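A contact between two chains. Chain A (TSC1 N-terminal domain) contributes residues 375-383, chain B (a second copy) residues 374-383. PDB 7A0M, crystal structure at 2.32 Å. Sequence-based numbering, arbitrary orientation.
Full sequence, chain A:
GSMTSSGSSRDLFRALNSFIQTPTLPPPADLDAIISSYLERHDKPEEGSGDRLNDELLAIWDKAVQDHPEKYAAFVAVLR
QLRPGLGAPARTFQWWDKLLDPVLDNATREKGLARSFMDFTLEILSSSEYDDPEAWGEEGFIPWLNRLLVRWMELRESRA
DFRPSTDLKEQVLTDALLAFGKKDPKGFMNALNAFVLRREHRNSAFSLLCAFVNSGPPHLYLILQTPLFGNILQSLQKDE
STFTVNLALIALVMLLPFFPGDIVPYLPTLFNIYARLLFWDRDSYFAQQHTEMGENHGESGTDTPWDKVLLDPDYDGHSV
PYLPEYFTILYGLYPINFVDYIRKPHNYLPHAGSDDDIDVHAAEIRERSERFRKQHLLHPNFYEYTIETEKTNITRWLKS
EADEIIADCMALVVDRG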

# COMPACT_ATOMS: atom_id res chain seq x y z
N GLN A 375 6.38 -2.14 -2.67
CA GLN A 375 6.94 -0.91 -2.11
C GLN A 375 5.95 0.24 -2.07
O GLN A 375 6.30 1.32 -1.59
CB GLN A 375 8.17 -0.48 -2.92
CG GLN A 375 9.40 -1.36 -2.73
CD GLN A 375 10.54 -0.96 -3.65
OE1 GLN A 375 10.80 0.23 -3.86
NE2 GLN A 375 11.23 -1.95 -4.20
N HIS A 376 4.72 0.04 -2.55
CA HIS A 376 3.78 1.13 -2.72
C HIS A 376 2.43 0.79 -2.08
O HIS A 376 1.92 -0.32 -2.22
CB HIS A 376 3.58 1.47 -4.20
CG HIS A 376 4.78 2.12 -4.82
ND1 HIS A 376 5.89 1.40 -5.23
CD2 HIS A 376 5.05 3.41 -5.10
CE1 HIS A 376 6.78 2.24 -5.73
NE2 HIS A 376 6.30 3.46 -5.66
N LEU A 377 1.87 1.78 -1.38
CA LEU A 377 0.54 1.66 -0.81
C LEU A 377 -0.52 1.69 -1.91
O LEU A 377 -0.26 2.08 -3.05
CB LEU A 377 0.28 2.80 0.18
CG LEU A 377 1.22 2.95 1.38
CD1 LEU A 377 1.10 4.35 1.96
CD2 LEU A 377 0.90 1.90 2.42
N LEU A 378 -1.72 1.25 -1.55
CA LEU A 378 -2.86 1.38 -2.45
C LEU A 378 -3.10 2.86 -2.76
O LEU A 378 -3.13 3.70 -1.85
CB LEU A 378 -4.11 0.75 -1.83
CG LEU A 378 -5.38 0.81 -2.68
CD1 LEU A 378 -5.22 -0.05 -3.93
CD2 LEU A 378 -6.59 0.37 -1.88
N HIS A 379 -3.26 3.17 -4.04
CA HIS A 379 -3.37 4.56 -4.46
C HIS A 379 -4.79 5.08 -4.23
O HIS A 379 -5.76 4.36 -4.50
CB HIS A 379 -2.99 4.70 -5.93
CG HIS A 379 -2.64 6.10 -6.33
ND1 HIS A 379 -3.59 7.09 -6.47
CD2 HIS A 379 -1.45 6.67 -6.65
CE1 HIS A 379 -3.00 8.22 -6.84
NE2 HIS A 379 -1.70 7.99 -6.96
N PRO A 380 -4.94 6.31 -3.75
CA PRO A 380 -6.29 6.87 -3.56
C PRO A 380 -7.10 6.99 -4.85
O PRO A 380 -8.33 7.07 -4.77
CB PRO A 380 -6.02 8.25 -2.94
CG PRO A 380 -4.59 8.55 -3.26
CD PRO A 380 -3.89 7.23 -3.27
N ASN A 381 -6.45 7.02 -6.02
CA ASN A 381 -7.20 7.08 -7.28
C ASN A 381 -8.13 5.89 -7.42
O ASN A 381 -9.17 5.99 -8.08
CB ASN A 381 -6.24 7.14 -8.47
CG ASN A 381 -5.70 8.53 -8.71
OD1 ASN A 381 -5.69 9.38 -7.81
ND2 ASN A 381 -5.25 8.78 -9.93
N PHE A 382 -7.77 4.75 -6.82
CA PHE A 382 -8.59 3.55 -6.89
C PHE A 382 -9.91 3.71 -6.14
O PHE A 382 -10.80 2.87 -6.33
CB PHE A 382 -7.80 2.35 -6.36
CG PHE A 382 -6.69 1.91 -7.28
CD1 PHE A 382 -6.97 1.20 -8.44
CD2 PHE A 382 -5.37 2.20 -6.98
CE1 PHE A 382 -5.95 0.79 -9.28
CE2 PHE A 382 -4.35 1.80 -7.83
CZ PHE A 382 -4.64 1.09 -8.97
N TYR A 383 -10.06 4.74 -5.31
CA TYR A 383 -11.32 5.05 -4.66
C TYR A 383 -12.11 6.11 -5.40
O TYR A 383 -13.21 6.45 -4.97
CB TYR A 383 -11.07 5.62 -3.26
CG TYR A 383 -10.54 4.70 -2.19
CD1 TYR A 383 -10.53 3.33 -2.35
CD2 TYR A 383 -10.04 5.23 -1.01
CE1 TYR A 383 -10.03 2.51 -1.35
CE2 TYR A 383 -9.55 4.42 -0.01
CZ TYR A 383 -9.55 3.06 -0.19
OH TYR A 383 -9.05 2.27 0.82
N LYS B 374 -3.91 3.52 3.78
CA LYS B 374 -2.52 3.77 4.14
C LYS B 374 -1.89 2.60 4.88
O LYS B 374 -0.72 2.70 5.27
CB LYS B 374 -2.43 5.03 5.00
CG LYS B 374 -2.94 6.29 4.33
CD LYS B 374 -2.78 7.49 5.25
CE LYS B 374 -3.43 8.74 4.66
NZ LYS B 374 -3.39 9.88 5.61
N GLN B 375 -2.62 1.51 5.09
CA GLN B 375 -2.11 0.34 5.78
C GLN B 375 -1.88 -0.85 4.85
O GLN B 375 -1.41 -1.89 5.31
CB GLN B 375 -3.07 -0.08 6.90
CG GLN B 375 -3.11 0.84 8.10
CD GLN B 375 -4.17 0.43 9.10
OE1 GLN B 375 -4.96 -0.48 8.85
NE2 GLN B 375 -4.19 1.10 10.25
N HIS B 376 -2.21 -0.73 3.57
CA HIS B 376 -2.20 -1.88 2.67
C HIS B 376 -1.43 -1.59 1.40
O HIS B 376 -1.59 -0.52 0.79
CB HIS B 376 -3.63 -2.32 2.34
CG HIS B 376 -4.35 -2.95 3.49
ND1 HIS B 376 -4.92 -2.21 4.50
CD2 HIS B 376 -4.58 -4.25 3.80
CE1 HIS B 376 -5.48 -3.02 5.38
NE2 HIS B 376 -5.29 -4.26 4.97
N LEU B 377 -0.59 -2.54 1.00
CA LEU B 377 0.15 -2.47 -0.25
C LEU B 377 -0.79 -2.66 -1.44
O LEU B 377 -1.92 -3.13 -1.31
CB LEU B 377 1.25 -3.53 -0.28
CG LEU B 377 2.30 -3.48 0.83
CD1 LEU B 377 3.04 -4.80 0.91
CD2 LEU B 377 3.26 -2.33 0.61
N LEU B 378 -0.30 -2.28 -2.62
CA LEU B 378 -1.02 -2.57 -3.85
C LEU B 378 -1.19 -4.07 -4.02
O LEU B 378 -0.24 -4.85 -3.88
CB LEU B 378 -0.27 -1.98 -5.05
CG LEU B 378 -0.92 -2.20 -6.42
CD1 LEU B 378 -2.23 -1.44 -6.52
CD2 LEU B 378 0.03 -1.79 -7.54
N HIS B 379 -2.42 -4.48 -4.34
CA HIS B 379 -2.76 -5.90 -4.43
C HIS B 379 -2.32 -6.45 -5.78
O HIS B 379 -2.46 -5.78 -6.81
CB HIS B 379 -4.26 -6.10 -4.24
CG HIS B 379 -4.64 -7.50 -3.89
ND1 HIS B 379 -4.61 -8.53 -4.81
CD2 HIS B 379 -5.09 -8.04 -2.73
CE1 HIS B 379 -5.01 -9.65 -4.22
NE2 HIS B 379 -5.30 -9.38 -2.96
N PRO B 380 -1.78 -7.67 -5.82
CA PRO B 380 -1.38 -8.26 -7.11
C PRO B 380 -2.53 -8.44 -8.08
O PRO B 380 -2.28 -8.53 -9.29
CB PRO B 380 -0.77 -9.62 -6.71
CG PRO B 380 -0.43 -9.49 -5.27
CD PRO B 380 -1.40 -8.52 -4.68
N ASN B 381 -3.78 -8.49 -7.60
CA ASN B 381 -4.92 -8.63 -8.50
C ASN B 381 -5.00 -7.47 -9.49
O ASN B 381 -5.50 -7.64 -10.60
CB ASN B 381 -6.21 -8.73 -7.70
CG ASN B 381 -6.45 -10.12 -7.14
OD1 ASN B 381 -5.51 -10.91 -7.00
ND2 ASN B 381 -7.70 -10.43 -6.84
N PHE B 382 -4.51 -6.30 -9.10
CA PHE B 382 -4.55 -5.14 -9.98
C PHE B 382 -3.63 -5.32 -11.19
O PHE B 382 -3.76 -4.56 -12.16
CB PHE B 382 -4.20 -3.87 -9.21
CG PHE B 382 -5.28 -3.44 -8.24
CD1 PHE B 382 -6.44 -2.84 -8.69
CD2 PHE B 382 -5.12 -3.63 -6.88
CE1 PHE B 382 -7.43 -2.45 -7.80
CE2 PHE B 382 -6.10 -3.24 -5.98
CZ PHE B 382 -7.26 -2.65 -6.45
N TYR B 383 -2.72 -6.30 -11.15
CA TYR B 383 -1.90 -6.67 -12.30
C TYR B 383 -2.47 -7.84 -13.07
O TYR B 383 -1.87 -8.24 -14.08
CB TYR B 383 -0.52 -7.15 -11.84
CG TYR B 383 0.48 -6.17 -11.30
CD1 TYR B 383 0.32 -4.80 -11.44
CD2 TYR B 383 1.61 -6.63 -10.64
CE1 TYR B 383 1.26 -3.92 -10.93
CE2 TYR B 383 2.55 -5.76 -10.14
CZ TYR B 383 2.37 -4.41 -10.29
OH TYR B 383 3.32 -3.57 -9.78

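Symmetric contacts between two copies of a protein often economize: a short backbone bridge fixes the register, and a few side chains, holding the same conformation in both copies, fill the space beside it. The contact between two TSC1 N-terminal domains illustrates this well. L377(A) and L377(B) face each other across a single beta bridge, their CA atoms 4.2 Å apart. Two reciprocal hydrogen bonds close it: the N of L378(B) donates to the O of H376(A) at 3.0 Å, and the N of L378(A) donates to the O of H376(B) at 2.9 Å. Each carbonyl also receives a CA-H...O contact, from L377(B) CA to H376(A) O and from L377(A) CA to H376(B) O, both 3.4 Å, so each oxygen serves two neighbouring groups of the partner chain.

With the backbones this close, side-chain direction decides who meets whom. The CA-to-CB bonds of L378(A) and L378(B) run sideways, and the t, p rotamer (chi1 near 180°, chi2 66°) brings the two CD1 methyls to 4.2 Å from each other. The same methyls reach the phenylalanines of the opposing chain: L378(A) CD1 lies 3.9 Å from F382(B) CE2, and L378(B) CD1 lies 4.1 Å from F382(A) CE2. F382(A) and F382(B) are the residues whose CA-to-CB bonds point toward the partner, with chi1 near -70° (m). The F382(A) CA and F382(B) CA atoms lie 10.1 Å apart, and the two rings, one from each chain, reach into the gap between them. The rings meet obliquely, centroids 4.7 Å apart and planes at 46°, with F382(A) CE1 3.7 Å from F382(B) CD1. Two leucines and two phenylalanines thus form one apolar cluster.

Hydrogen bonds within each chain accompany this arrangement. The N of N381(A) donates to the ND1 of H379(A), and the N of N381(B) to the ND1 of H379(B), both at 2.9 Å; the N of F382(A) donates to the O of H379(A), and the N of F382(B) to the O of H379(B), both at 3.1 Å. H379(A) and H379(B), with chi1 t, thus each accept through ND1 within their own chain just before the 3-10 segment, while NE2 is hydrogen-bonded elsewhere in the structure; their ends lead away from the partner. H376(A) and H376(B) adopt m and also turn their ring ends away, leaving their backbone oxygens to make the contact.

L377(A) and L377(B) share the m, t rotamer, and both CA-to-CB bonds point away overall although the side-chain ends come nearer; L377(A) CD2 packs 3.4 Å from K374(B) O. Across the bridge, the rotamers of the two copies are nearly identical.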